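Local atomic coordinates of chloroplastic group IIB intron splicing facilitator CRS2, chloroplastic (Zea mays, PDB entry 1RYB), a protein that is required for splicing group IIB introns in chloroplasts, in complexes with CAF1 or CAF2, and lacks peptidyl-tRNA hydrolase activity despite belonging to that family. Residues E86-L91 against I102-D107; V97-I102 against E135-R140; L118-G123 against R187-K192; N128-V133 against R141-L146. All coordinates share one frame; numbering follows the deposited sequence.

Interaction 1. Residues E86-L91 against I102-D107; sequences EAIGPL and ILLIYD
Ile88 is the one residue of 86-91 that reaches strand 102-107, and it does so with two separate branches. Its longer branch meets Leu104 tip to tip, the methyls Ile88 CD1 and Leu104 CD1 lying 4.0 Å apart. The shorter one goes to the start of the strand, where Ile88 CG2 comes within 4.2 Å of Ile102 CG2. A beta-branched residue suits this place because it can serve two partners at once. With CG1 beside the backbone N and opposite the carbonyl carbon (chi1 -68°), CG2 is left on the other flank, so the methyls spread along the strand. Leu104 points partly aside at its CB and turns its end inward, with chi1 displaced to -91°, away from a staggered value.

All three residues are buried, and the contact is purely apolar. Helix 128-136 closes over it, with Val133 against Ile88 and Leu130 against Leu104. Backbone bonds to strands 18-22 and 145-149 fix the strand on both flanks, while Ile105 packs against helix 37-48. Near the strand's far end Asp107 bonds through OD2 to His35 ND1, the pair that by similarity corresponds to the hydrolase active site. Helix 84-94 here links strand 70-77 to the parallel strand 102-108, passing strand 18-22: a beta-alpha-beta crossover in the mixed-sheet alpha/beta fold of peptidyl-tRNA hydrolases.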
loop_
_atom_site.group_PDB
_atom_site.type_symbol
_atom_site.label_atom_id
_atom_site.label_comp_id
_atom_site.label_asym_id
_atom_site.label_seq_id
_atom_site.Cartn_x
_atom_site.Cartn_y
_atom_site.Cartn_z
ATOM N N GLU A 86 1.401 -8.324 -11.242
ATOM C CA GLU A 86 0.515 -9.013 -12.150
ATOM C C GLU A 86 -0.882 -8.508 -12.040
ATOM O O GLU A 86 -1.617 -8.585 -13.000
ATOM C CB GLU A 86 0.524 -10.567 -11.945
ATOM C CG GLU A 86 1.908 -11.098 -12.368
ATOM C CD GLU A 86 2.041 -12.588 -12.342
ATOM O OE1 GLU A 86 3.108 -13.108 -12.371
ATOM O OE2 GLU A 86 0.945 -13.248 -12.097
ATOM N N ALA A 87 -1.284 -8.079 -10.815
ATOM C CA ALA A 87 -2.609 -7.527 -10.596
ATOM C C ALA A 87 -2.651 -6.012 -10.955
ATOM O O ALA A 87 -3.564 -5.524 -11.639
ATOM C CB ALA A 87 -2.971 -7.658 -9.119
ATOM N N ILE A 88 -1.643 -5.224 -10.459
ATOM C CA ILE A 88 -1.664 -3.798 -10.607
ATOM C C ILE A 88 -1.420 -3.287 -12.021
ATOM O O ILE A 88 -2.057 -2.324 -12.464
ATOM C CB ILE A 88 -0.749 -3.172 -9.576
ATOM C CG1 ILE A 88 -1.357 -3.387 -8.173
ATOM C CG2 ILE A 88 -0.549 -1.682 -9.876
ATOM C CD1 ILE A 88 -0.277 -3.414 -7.080
ATOM N N GLY A 89 -0.470 -3.885 -12.748
ATOM C CA GLY A 89 -0.216 -3.385 -14.113
ATOM C C GLY A 89 -1.457 -3.343 -14.956
ATOM O O GLY A 89 -1.762 -2.343 -15.563
ATOM N N PRO A 90 -2.162 -4.483 -15.058
ATOM C CA PRO A 90 -3.334 -4.530 -15.879
ATOM C C PRO A 90 -4.411 -3.572 -15.451
ATOM O O PRO A 90 -5.172 -3.088 -16.302
ATOM C CB PRO A 90 -3.808 -5.986 -15.958
ATOM C CG PRO A 90 -2.515 -6.766 -15.743
ATOM C CD PRO A 90 -1.694 -5.886 -14.816
ATOM N N LEU A 91 -4.536 -3.354 -14.158
ATOM C CA LEU A 91 -5.544 -2.401 -13.700
ATOM C C LEU A 91 -5.206 -0.939 -14.152
ATOM O O LEU A 91 -6.079 -0.135 -14.506
ATOM C CB LEU A 91 -5.648 -2.441 -12.142
ATOM C CG LEU A 91 -6.416 -3.689 -11.644
ATOM C CD1 LEU A 91 -6.298 -3.882 -10.070
ATOM C CD2 LEU A 91 -7.897 -3.656 -12.168
ATOM N N ILE A 102 -0.192 6.106 -9.545
ATOM C CA ILE A 102 -0.259 4.748 -9.049
ATOM C C ILE A 102 0.416 4.774 -7.710
ATOM O O ILE A 102 1.659 4.829 -7.638
ATOM C CB ILE A 102 0.502 3.781 -9.954
ATOM C CG1 ILE A 102 -0.114 3.801 -11.389
ATOM C CG2 ILE A 102 0.426 2.371 -9.349
ATOM C CD1 ILE A 102 0.661 2.944 -12.363
ATOM N N LEU A 103 -0.414 4.761 -6.609
ATOM C CA LEU A 103 0.133 4.871 -5.266
ATOM C C LEU A 103 0.253 3.505 -4.662
ATOM O O LEU A 103 -0.759 2.824 -4.458
ATOM C CB LEU A 103 -0.759 5.784 -4.400
ATOM C CG LEU A 103 -0.458 5.878 -2.913
ATOM C CD1 LEU A 103 0.937 6.502 -2.697
ATOM C CD2 LEU A 103 -1.489 6.860 -2.335
ATOM N N LEU A 104 1.514 3.160 -4.266
ATOM C CA LEU A 104 1.723 1.889 -3.584
ATOM C C LEU A 104 1.870 2.101 -2.103
ATOM O O LEU A 104 2.639 2.940 -1.669
ATOM C CB LEU A 104 2.980 1.077 -4.065
ATOM C CG LEU A 104 2.688 0.115 -5.181
ATOM C CD1 LEU A 104 1.964 -1.117 -4.683
ATOM C CD2 LEU A 104 1.936 0.808 -6.340
ATOM N N ILE A 105 1.179 1.262 -1.314
ATOM C CA ILE A 105 1.215 1.307 0.154
ATOM C C ILE A 105 1.710 -0.043 0.682
ATOM O O ILE A 105 1.096 -1.068 0.371
ATOM C CB ILE A 105 -0.184 1.703 0.712
ATOM C CG1 ILE A 105 -0.652 2.973 -0.001
ATOM C CG2 ILE A 105 -0.087 1.927 2.253
ATOM C CD1 ILE A 105 -1.889 3.566 0.712
ATOM N N TYR A 106 2.753 -0.056 1.529
ATOM C CA TYR A 106 3.313 -1.380 1.919
ATOM C C TYR A 106 4.171 -1.285 3.169
ATOM O O TYR A 106 4.434 -0.194 3.644
ATOM C CB TYR A 106 4.194 -1.900 0.721
ATOM C CG TYR A 106 5.419 -0.961 0.524
ATOM C CD1 TYR A 106 6.628 -1.214 1.173
ATOM C CD2 TYR A 106 5.339 0.249 -0.158
ATOM C CE1 TYR A 106 7.720 -0.367 1.008
ATOM C CE2 TYR A 106 6.370 1.205 -0.189
ATOM C CZ TYR A 106 7.605 0.850 0.346
ATOM O OH TYR A 106 8.692 1.731 0.326
ATOM N N ASP A 107 4.510 -2.437 3.728
ATOM C CA ASP A 107 5.347 -2.526 4.985
ATOM C C ASP A 107 6.794 -2.246 4.674
ATOM O O ASP A 107 7.337 -2.754 3.695
ATOM C CB ASP A 107 5.253 -3.931 5.599
ATOM C CG ASP A 107 5.420 -4.979 4.541
ATOM O OD1 ASP A 107 4.810 -5.007 3.461
ATOM O OD2 ASP A 107 6.321 -5.832 4.842
#

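Interaction 2. Residues V97-I102 against E135-R140; sequences VPLRHI and EHLDGR
Leu99 swings its CG opposite the backbone N (chi1 -170°), which places its two methyls against Leu137 and Arg140, while Leu137 holds CG opposite its own carbonyl carbon (chi1 -65°). Leu137 lies in the Schellman motif that ends helix 128-136, and a type I' turn runs from it to Arg140; the C-prime residue Asp138 has positive phi, and at Gly139 positive phi favours glycine. Leu99 sits in a short 3-10 turn ahead of strand 102-108. Leu99 CD1 lies 4.1 Å from Leu137 CD1, and Leu99 CD2 rests 3.7 Å from Arg140 CB. Ile102 meets Leu137 tip to tip, with Ile102 CD1 3.9 Å from Leu137 CD2, which carries the contact from the partly exposed Leu99 to the buried Ile102. Arginine suits the exposed border because its aliphatic carbons cover Leu99 while its charged end stays at the surface. Replacing Leu99 by an alanine would probably open a gap beside Leu137 CD1 and leave the carbons of Arg140 without their apolar partner. The guanidinium has Leu99 CD1 over one face and is steadied by its own turn: Arg140 NE donates to Leu137 O at 3.2 Å, from the face of that carbonyl opposite Arg140 N.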
loop_
_atom_site.group_PDB
_atom_site.type_symbol
_atom_site.label_atom_id
_atom_site.label_comp_id
_atom_site.label_asym_id
_atom_site.label_seq_id
_atom_site.Cartn_x
_atom_site.Cartn_y
_atom_site.Cartn_z
ATOM N N VAL A 97 -4.697 4.829 -15.677
ATOM C CA VAL A 97 -4.090 5.557 -14.596
ATOM C C VAL A 97 -2.637 5.818 -14.928
ATOM O O VAL A 97 -1.914 4.854 -15.157
ATOM C CB VAL A 97 -4.117 4.658 -13.343
ATOM C CG1 VAL A 97 -3.528 5.497 -12.133
ATOM C CG2 VAL A 97 -5.529 4.217 -13.068
ATOM N N PRO A 98 -2.199 7.055 -14.963
ATOM C CA PRO A 98 -0.778 7.324 -15.227
ATOM C C PRO A 98 0.121 6.884 -14.080
ATOM O O PRO A 98 -0.276 6.908 -12.855
ATOM C CB PRO A 98 -0.653 8.839 -15.321
ATOM C CG PRO A 98 -1.885 9.391 -14.632
ATOM C CD PRO A 98 -2.928 8.288 -14.677
ATOM N N LEU A 99 1.365 6.585 -14.445
ATOM C CA LEU A 99 2.391 6.196 -13.471
ATOM C C LEU A 99 2.364 7.029 -12.185
ATOM O O LEU A 99 2.391 6.535 -11.105
ATOM C CB LEU A 99 3.777 6.316 -14.094
ATOM C CG LEU A 99 4.856 5.699 -13.219
ATOM C CD1 LEU A 99 4.666 4.230 -13.177
ATOM C CD2 LEU A 99 6.232 5.960 -13.830
ATOM N N ARG A 100 2.344 8.307 -12.354
ATOM C CA ARG A 100 2.438 9.239 -11.259
ATOM C C ARG A 100 1.292 9.178 -10.314
ATOM O O ARG A 100 1.414 9.774 -9.227
ATOM C CB ARG A 100 2.606 10.684 -11.754
ATOM C CG ARG A 100 1.376 11.199 -12.517
ATOM C CD ARG A 100 1.551 12.618 -13.109
ATOM N NE ARG A 100 0.389 13.114 -13.872
ATOM C CZ ARG A 100 0.053 12.662 -15.102
ATOM N NH1 ARG A 100 -1.019 13.117 -15.808
ATOM N NH2 ARG A 100 0.806 11.703 -15.618
ATOM N N HIS A 101 0.216 8.467 -10.726
ATOM C CA HIS A 101 -0.991 8.347 -9.893
ATOM C C HIS A 101 -1.226 6.927 -9.410
ATOM O O HIS A 101 -2.328 6.577 -8.959
ATOM C CB HIS A 101 -2.235 8.824 -10.660
ATOM C CG HIS A 101 -2.295 10.288 -10.787
ATOM N ND1 HIS A 101 -3.344 10.894 -11.439
ATOM C CD2 HIS A 101 -1.420 11.278 -10.341
ATOM C CE1 HIS A 101 -3.099 12.240 -11.390
ATOM N NE2 HIS A 101 -1.931 12.475 -10.732
ATOM N N ILE A 102 -0.192 6.106 -9.545
ATOM C CA ILE A 102 -0.259 4.748 -9.049
ATOM C C ILE A 102 0.416 4.774 -7.710
ATOM O O ILE A 102 1.659 4.829 -7.638
ATOM C CB ILE A 102 0.502 3.781 -9.954
ATOM C CG1 ILE A 102 -0.114 3.801 -11.389
ATOM C CG2 ILE A 102 0.426 2.371 -9.349
ATOM C CD1 ILE A 102 0.661 2.944 -12.363
ATOM N N GLU A 135 8.542 -4.189 -11.891
ATOM C CA GLU A 135 8.736 -4.931 -13.059
ATOM C C GLU A 135 7.480 -4.858 -13.979
ATOM O O GLU A 135 7.603 -4.670 -15.166
ATOM C CB GLU A 135 9.103 -6.385 -12.661
ATOM C CG GLU A 135 8.632 -7.444 -13.670
ATOM C CD GLU A 135 9.078 -8.823 -13.314
ATOM O OE1 GLU A 135 8.782 -9.792 -14.004
ATOM O OE2 GLU A 135 9.852 -8.850 -12.215
ATOM N N HIS A 136 6.250 -5.030 -13.443
ATOM C CA HIS A 136 5.042 -4.953 -14.241
ATOM C C HIS A 136 4.659 -3.575 -14.693
ATOM O O HIS A 136 3.665 -3.399 -15.414
ATOM C CB HIS A 136 3.844 -5.697 -13.644
ATOM C CG HIS A 136 4.033 -7.154 -13.737
ATOM N ND1 HIS A 136 3.352 -7.914 -14.668
ATOM C CD2 HIS A 136 4.824 -8.006 -12.983
ATOM C CE1 HIS A 136 3.726 -9.188 -14.469
ATOM N NE2 HIS A 136 4.630 -9.278 -13.494
ATOM N N LEU A 137 5.445 -2.590 -14.239
ATOM C CA LEU A 137 5.255 -1.227 -14.680
ATOM C C LEU A 137 6.382 -0.840 -15.663
ATOM O O LEU A 137 6.930 0.279 -15.672
ATOM C CB LEU A 137 5.143 -0.197 -13.528
ATOM C CG LEU A 137 3.888 -0.405 -12.634
ATOM C CD1 LEU A 137 3.908 0.602 -11.466
ATOM C CD2 LEU A 137 2.624 -0.285 -13.420
ATOM N N ASP A 138 6.812 -1.844 -16.401
ATOM C CA ASP A 138 7.858 -1.662 -17.370
ATOM C C ASP A 138 9.192 -1.239 -16.770
ATOM O O ASP A 138 9.915 -0.461 -17.369
ATOM C CB ASP A 138 7.404 -0.600 -18.392
ATOM C CG ASP A 138 7.254 -1.158 -19.767
ATOM O OD1 ASP A 138 8.125 -1.841 -20.342
ATOM O OD2 ASP A 138 6.065 -0.908 -20.255
ATOM N N GLY A 139 9.462 -1.634 -15.543
ATOM C CA GLY A 139 10.706 -1.210 -14.861
ATOM C C GLY A 139 10.617 0.217 -14.309
ATOM O O GLY A 139 11.467 0.662 -13.597
ATOM N N ARG A 140 9.557 0.953 -14.640
ATOM C CA ARG A 140 9.434 2.293 -14.127
ATOM C C ARG A 140 9.298 2.396 -12.600
ATOM O O ARG A 140 8.569 1.676 -11.960
ATOM C CB ARG A 140 8.291 3.002 -14.797
ATOM C CG ARG A 140 8.437 2.935 -16.301
ATOM C CD ARG A 140 7.381 3.713 -17.067
ATOM N NE ARG A 140 6.071 3.049 -17.112
ATOM C CZ ARG A 140 4.973 3.608 -17.646
ATOM N NH1 ARG A 140 3.790 2.950 -17.656
ATOM N NH2 ARG A 140 5.075 4.849 -18.199
#

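Interaction 3. Residues L118-G123 against R187-K192; sequences LQKKGG and RTLVLK
Leu189, near the C-terminal end of helix 169-192, packs on Leu118 of strand 116-119, which sets the end of the long last helix against the edge strand of the mixed sheet of the peptidyl-tRNA hydrolase fold. From the helix backbone Leu189 CB points at the strand. The next bond carries CG on in an extended path, opposite the backbone N (chi1 169°), and there the chain forks. One prong, Leu189 CD1, lies 4.1 Å from Leu118 CD2 and also passes 4.3 Å from the ammonium nitrogen Lys120 NZ. The other prong, Leu189 CD2, comes 4.1 Å from Leu118 CD1 and continues inward to Leu103 CD1 of strand 102-108. Two forked leucines thus cross at an angle, each methyl finding one methyl of its counterpart; leucine suits the helix's buried side, where Leu189 lies, and Leu118 continues the apolar surface from a partly exposed place. Trp18 adds to the cover of Leu189 from strand 18-22.

Outside this apolar pair the chemistry changes. Lysines suit the solvent-side border, where their carbons can flank apolar groups, and Phe201 touches Leu118, Lys120 and Lys192 alike. Lys120 bends at chi2 and chi4 and reaches toward Lys192 tip to tip. The two like charges would be expected to disfavour such an approach, perhaps lowering the proton affinity of one amine. The nitrogens Lys120 NZ and Lys192 NZ, both donors, stand 3.1 Å apart without a hydrogen bond.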
loop_
_atom_site.group_PDB
_atom_site.type_symbol
_atom_site.label_atom_id
_atom_site.label_comp_id
_atom_site.label_asym_id
_atom_site.label_seq_id
_atom_site.Cartn_x
_atom_site.Cartn_y
_atom_site.Cartn_z
ATOM N N LEU A 118 6.589 9.198 2.789
ATOM C CA LEU A 118 6.054 9.260 1.448
ATOM C C LEU A 118 7.158 9.539 0.493
ATOM O O LEU A 118 7.838 10.509 0.691
ATOM C CB LEU A 118 5.049 10.429 1.391
ATOM C CG LEU A 118 4.730 10.744 -0.050
ATOM C CD1 LEU A 118 3.906 9.590 -0.652
ATOM C CD2 LEU A 118 3.922 12.037 -0.121
ATOM N N GLN A 119 7.293 8.766 -0.581
ATOM C CA GLN A 119 8.304 9.002 -1.624
ATOM C C GLN A 119 7.667 9.040 -2.978
ATOM O O GLN A 119 6.695 8.390 -3.163
ATOM C CB GLN A 119 9.437 7.976 -1.714
ATOM C CG GLN A 119 10.287 7.958 -0.448
ATOM C CD GLN A 119 11.109 6.698 -0.335
ATOM O OE1 GLN A 119 12.341 6.699 -0.537
ATOM N NE2 GLN A 119 10.417 5.596 -0.116
ATOM N N LYS A 120 8.288 9.728 -3.970
ATOM C CA LYS A 120 7.684 9.826 -5.308
ATOM C C LYS A 120 8.360 8.956 -6.312
ATOM O O LYS A 120 7.976 8.831 -7.486
ATOM C CB LYS A 120 7.583 11.260 -5.761
ATOM C CG LYS A 120 7.025 12.130 -4.655
ATOM C CD LYS A 120 5.577 12.512 -4.892
ATOM C CE LYS A 120 5.250 13.828 -4.211
ATOM N NZ LYS A 120 4.481 14.741 -5.071
ATOM N N LYS A 121 9.328 8.299 -5.837
ATOM C CA LYS A 121 10.006 7.362 -6.669
ATOM C C LYS A 121 10.924 6.547 -5.813
ATOM O O LYS A 121 10.943 6.757 -4.600
ATOM C CB LYS A 121 10.726 8.045 -7.762
ATOM C CG LYS A 121 11.817 8.968 -7.232
ATOM C CD LYS A 121 12.490 9.713 -8.372
ATOM C CE LYS A 121 13.433 10.777 -7.888
ATOM N NZ LYS A 121 14.227 10.308 -6.741
ATOM N N GLY A 122 11.650 5.606 -6.404
ATOM C CA GLY A 122 12.617 4.825 -5.627
ATOM C C GLY A 122 12.701 3.360 -6.065
ATOM O O GLY A 122 11.858 2.882 -6.812
ATOM N N GLY A 123 13.714 2.668 -5.592
ATOM C CA GLY A 123 13.790 1.219 -5.840
ATOM C C GLY A 123 12.781 0.487 -4.895
ATOM O O GLY A 123 11.958 1.143 -4.262
ATOM N N ARG A 187 -5.120 11.396 1.347
ATOM C CA ARG A 187 -6.054 12.378 0.810
ATOM C C ARG A 187 -5.374 13.587 0.327
ATOM O O ARG A 187 -5.685 14.172 -0.686
ATOM C CB ARG A 187 -6.971 12.839 1.878
ATOM C CG ARG A 187 -8.059 11.880 2.148
ATOM C CD ARG A 187 -9.170 12.528 2.968
ATOM N NE ARG A 187 -9.566 13.848 2.479
ATOM C CZ ARG A 187 -10.700 14.055 1.780
ATOM N NH1 ARG A 187 -11.090 15.264 1.329
ATOM N NH2 ARG A 187 -11.446 13.006 1.496
ATOM N N THR A 188 -4.458 14.088 1.144
ATOM C CA THR A 188 -3.705 15.309 0.756
ATOM C C THR A 188 -2.854 15.087 -0.467
ATOM O O THR A 188 -2.861 15.892 -1.398
ATOM C CB THR A 188 -2.804 15.817 1.909
ATOM O OG1 THR A 188 -3.668 16.150 2.993
ATOM C CG2 THR A 188 -2.011 17.081 1.428
ATOM N N LEU A 189 -2.116 13.990 -0.504
ATOM C CA LEU A 189 -1.369 13.725 -1.715
ATOM C C LEU A 189 -2.242 13.708 -2.934
ATOM O O LEU A 189 -1.887 14.238 -3.967
ATOM C CB LEU A 189 -0.609 12.362 -1.582
ATOM C CG LEU A 189 0.004 11.829 -2.871
ATOM C CD1 LEU A 189 1.238 12.640 -3.222
ATOM C CD2 LEU A 189 0.376 10.379 -2.676
ATOM N N VAL A 190 -3.336 12.976 -2.874
ATOM C CA VAL A 190 -4.254 12.848 -4.017
ATOM C C VAL A 190 -4.886 14.172 -4.417
ATOM O O VAL A 190 -4.901 14.500 -5.585
ATOM C CB VAL A 190 -5.317 11.854 -3.667
ATOM C CG1 VAL A 190 -6.421 11.855 -4.745
ATOM C CG2 VAL A 190 -4.623 10.480 -3.518
ATOM N N LEU A 191 -5.359 14.982 -3.445
ATOM C CA LEU A 191 -5.938 16.307 -3.776
ATOM C C LEU A 191 -4.980 17.426 -4.263
ATOM O O LEU A 191 -5.326 18.287 -5.099
ATOM C CB LEU A 191 -6.800 16.806 -2.610
ATOM C CG LEU A 191 -7.889 15.827 -2.251
ATOM C CD1 LEU A 191 -8.660 16.260 -1.007
ATOM C CD2 LEU A 191 -8.834 15.711 -3.443
ATOM N N LYS A 192 -3.777 17.477 -3.717
ATOM C CA LYS A 192 -2.850 18.545 -4.018
ATOM C C LYS A 192 -2.454 18.704 -5.450
ATOM O O LYS A 192 -2.043 19.808 -5.856
ATOM C CB LYS A 192 -1.642 18.665 -3.072
ATOM C CG LYS A 192 -0.600 17.566 -3.258
ATOM C CD LYS A 192 0.711 17.755 -2.444
ATOM C CE LYS A 192 1.744 16.669 -2.775
ATOM N NZ LYS A 192 2.251 16.769 -4.167
#

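Interaction 4. Residues N128-V133 against R141-L146; sequences NGLQNV and REFPRL
The buried seam between helix 128-136 and the residues leading into strand 145-149 is part of the alpha/beta core of the peptidyl-tRNA hydrolase fold, with Leu130 and Val133 set against Phe143. The helix starts at Asn128, by similarity a tRNA-binding residue, whose ND2 bonds to Asn82 OD1, another residue of that site by similarity.

Leu130 CD1 approaches the edge of the Phe143 ring close to its plane, straddling two carbons: it is 3.9 Å from Phe143 CE1 and equally far from Phe143 CZ. One helical turn on, Val133 CG1 comes obliquely to Phe143 CZ at 4.1 Å. Phe143 meets them because its CG sits between the backbone N and the carbonyl carbon (chi1 57°), which brings the ring's CE1-CZ edge up to Leu130; a flat, wide side chain can then serve residues from successive turns. Leu104 of strand 102-108 packs on the ring as well.

Arg145 is buried too, an unusual place for a charge, and its nitrogens are spent on carbonyls. Leu130 CD2 comes obliquely to within 4.3 Å of Arg145 NH1. A bend at chi2 (88°) folds the chain back toward Phe143, setting Arg145 NH2 3.7 Å above the ring plane near the rim. Arg145 NH2 also donates to Arg141 O at 2.9 Å, on a lone pair in the carbonyl plane, and NH1 bonds to Gly123 O. The guanidinium is thereby held beside the inverse gamma turn centred on Glu142, and Arg145 NE completes the grip with a 2.7 Å bond to Phe143 O, nearly along the C=O axis.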
loop_
_atom_site.group_PDB
_atom_site.type_symbol
_atom_site.label_atom_id
_atom_site.label_comp_id
_atom_site.label_asym_id
_atom_site.label_seq_id
_atom_site.Cartn_x
_atom_site.Cartn_y
_atom_site.Cartn_z
ATOM N N ASN A 128 9.533 -7.813 -1.939
ATOM C CA ASN A 128 9.143 -8.638 -3.067
ATOM C C ASN A 128 7.954 -8.110 -3.841
ATOM O O ASN A 128 7.888 -8.257 -5.087
ATOM C CB ASN A 128 8.819 -10.060 -2.572
ATOM C CG ASN A 128 10.092 -10.806 -2.287
ATOM O OD1 ASN A 128 11.189 -10.232 -2.355
ATOM N ND2 ASN A 128 9.958 -12.097 -1.972
ATOM N N GLY A 129 6.984 -7.545 -3.097
ATOM C CA GLY A 129 5.811 -7.058 -3.730
ATOM C C GLY A 129 6.139 -5.822 -4.531
ATOM O O GLY A 129 5.672 -5.619 -5.647
ATOM N N LEU A 130 6.837 -4.922 -3.939
ATOM C CA LEU A 130 7.207 -3.693 -4.667
ATOM C C LEU A 130 8.092 -4.031 -5.871
ATOM O O LEU A 130 7.937 -3.489 -6.947
ATOM C CB LEU A 130 7.930 -2.733 -3.710
ATOM C CG LEU A 130 7.968 -1.298 -4.091
ATOM C CD1 LEU A 130 6.576 -0.814 -4.542
ATOM C CD2 LEU A 130 8.340 -0.631 -2.735
ATOM N N GLN A 131 8.957 -4.998 -5.680
ATOM C CA GLN A 131 9.784 -5.380 -6.773
ATOM C C GLN A 131 8.944 -5.877 -7.942
ATOM O O GLN A 131 9.175 -5.521 -9.076
ATOM C CB GLN A 131 10.763 -6.462 -6.305
ATOM C CG GLN A 131 11.614 -6.924 -7.502
ATOM C CD GLN A 131 12.525 -8.074 -7.141
ATOM O OE1 GLN A 131 12.390 -8.698 -6.053
ATOM N NE2 GLN A 131 13.442 -8.391 -8.055
ATOM N N ASN A 132 7.985 -6.762 -7.690
ATOM C CA ASN A 132 7.139 -7.238 -8.763
ATOM C C ASN A 132 6.304 -6.129 -9.403
ATOM O O ASN A 132 6.027 -6.178 -10.604
ATOM C CB ASN A 132 6.192 -8.365 -8.264
ATOM C CG ASN A 132 5.501 -9.097 -9.386
ATOM O OD1 ASN A 132 4.285 -8.969 -9.588
ATOM N ND2 ASN A 132 6.292 -9.815 -10.203
ATOM N N VAL A 133 5.871 -5.108 -8.612
ATOM C CA VAL A 133 5.082 -3.988 -9.222
ATOM C C VAL A 133 5.940 -3.238 -10.203
ATOM O O VAL A 133 5.537 -2.907 -11.270
ATOM C CB VAL A 133 4.526 -3.010 -8.168
ATOM C CG1 VAL A 133 3.915 -1.763 -8.814
ATOM C CG2 VAL A 133 3.528 -3.721 -7.212
ATOM N N ARG A 141 9.941 3.364 -12.040
ATOM C CA ARG A 141 9.965 3.550 -10.609
ATOM C C ARG A 141 9.373 4.851 -10.142
ATOM O O ARG A 141 9.247 5.059 -8.966
ATOM C CB ARG A 141 11.387 3.527 -10.102
ATOM C CG ARG A 141 11.949 2.131 -10.318
ATOM C CD ARG A 141 13.333 1.908 -9.670
ATOM N NE ARG A 141 14.388 2.810 -10.137
ATOM C CZ ARG A 141 15.116 2.651 -11.258
ATOM N NH1 ARG A 141 14.942 1.618 -12.077
ATOM N NH2 ARG A 141 16.036 3.562 -11.553
ATOM N N GLU A 142 9.011 5.711 -11.053
ATOM C CA GLU A 142 8.538 7.002 -10.670
ATOM C C GLU A 142 7.070 7.065 -10.279
ATOM O O GLU A 142 6.295 7.923 -10.781
ATOM C CB GLU A 142 8.903 8.117 -11.695
ATOM C CG GLU A 142 10.412 8.165 -12.108
ATOM C CD GLU A 142 10.959 6.913 -12.800
ATOM O OE1 GLU A 142 12.100 6.506 -12.612
ATOM O OE2 GLU A 142 10.126 6.344 -13.677
ATOM N N PHE A 143 6.709 6.168 -9.411
ATOM C CA PHE A 143 5.371 6.185 -8.883
ATOM C C PHE A 143 5.452 6.476 -7.377
ATOM O O PHE A 143 6.388 6.096 -6.721
ATOM C CB PHE A 143 4.560 4.899 -9.222
ATOM C CG PHE A 143 5.199 3.631 -8.749
ATOM C CD1 PHE A 143 4.941 3.127 -7.472
ATOM C CD2 PHE A 143 6.099 2.954 -9.573
ATOM C CE1 PHE A 143 5.541 1.954 -7.014
ATOM C CE2 PHE A 143 6.722 1.789 -9.125
ATOM C CZ PHE A 143 6.448 1.299 -7.843
ATOM N N PRO A 144 4.465 7.123 -6.823
ATOM C CA PRO A 144 4.494 7.401 -5.409
ATOM C C PRO A 144 4.249 6.154 -4.504
ATOM O O PRO A 144 3.509 5.259 -4.856
ATOM C CB PRO A 144 3.356 8.382 -5.162
ATOM C CG PRO A 144 2.444 8.193 -6.351
ATOM C CD PRO A 144 3.281 7.691 -7.486
ATOM N N ARG A 145 4.864 6.204 -3.300
ATOM C CA ARG A 145 4.758 5.148 -2.319
ATOM C C ARG A 145 4.577 5.707 -0.994
ATOM O O ARG A 145 5.314 6.602 -0.582
ATOM C CB ARG A 145 6.050 4.350 -2.163
ATOM C CG ARG A 145 6.688 3.873 -3.425
ATOM C CD ARG A 145 7.630 4.898 -3.976
ATOM N NE ARG A 145 8.064 4.462 -5.302
ATOM C CZ ARG A 145 9.022 3.595 -5.487
ATOM N NH1 ARG A 145 9.689 3.067 -4.447
ATOM N NH2 ARG A 145 9.350 3.257 -6.736
ATOM N N LEU A 146 3.758 5.026 -0.192
ATOM C CA LEU A 146 3.632 5.353 1.215
ATOM C C LEU A 146 4.139 4.139 1.966
ATOM O O LEU A 146 3.532 3.043 1.935
ATOM C CB LEU A 146 2.184 5.631 1.646
ATOM C CG LEU A 146 2.019 5.929 3.134
ATOM C CD1 LEU A 146 2.609 7.295 3.509
ATOM C CD2 LEU A 146 0.534 5.885 3.474
#

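How the interactions relate
Interactions 1 and 4 are core contacts, whereas interactions 2 and 3 run from buried leucines out to charged residues at the surface. Interactions 1 and 2 share Ile102, and interactions 2 and 4 both use helix 128-136, so these three adjoin, their apolar parts meeting about Ile102, Leu137 and Phe143. Strands 102-108 and 145-149 are neighbours, joined where Leu104 pairs with Pro144 and Leu146. Interaction 3 stands further off; Leu103 and Arg145 connect it to interactions 1 and 4. Methyl packing alone makes interaction 1, while interaction 4 adds a buried arginine whose N-H groups are taken up by backbone carbonyls, interaction 2 a turn-bound arginine, and interaction 3 two close lysines.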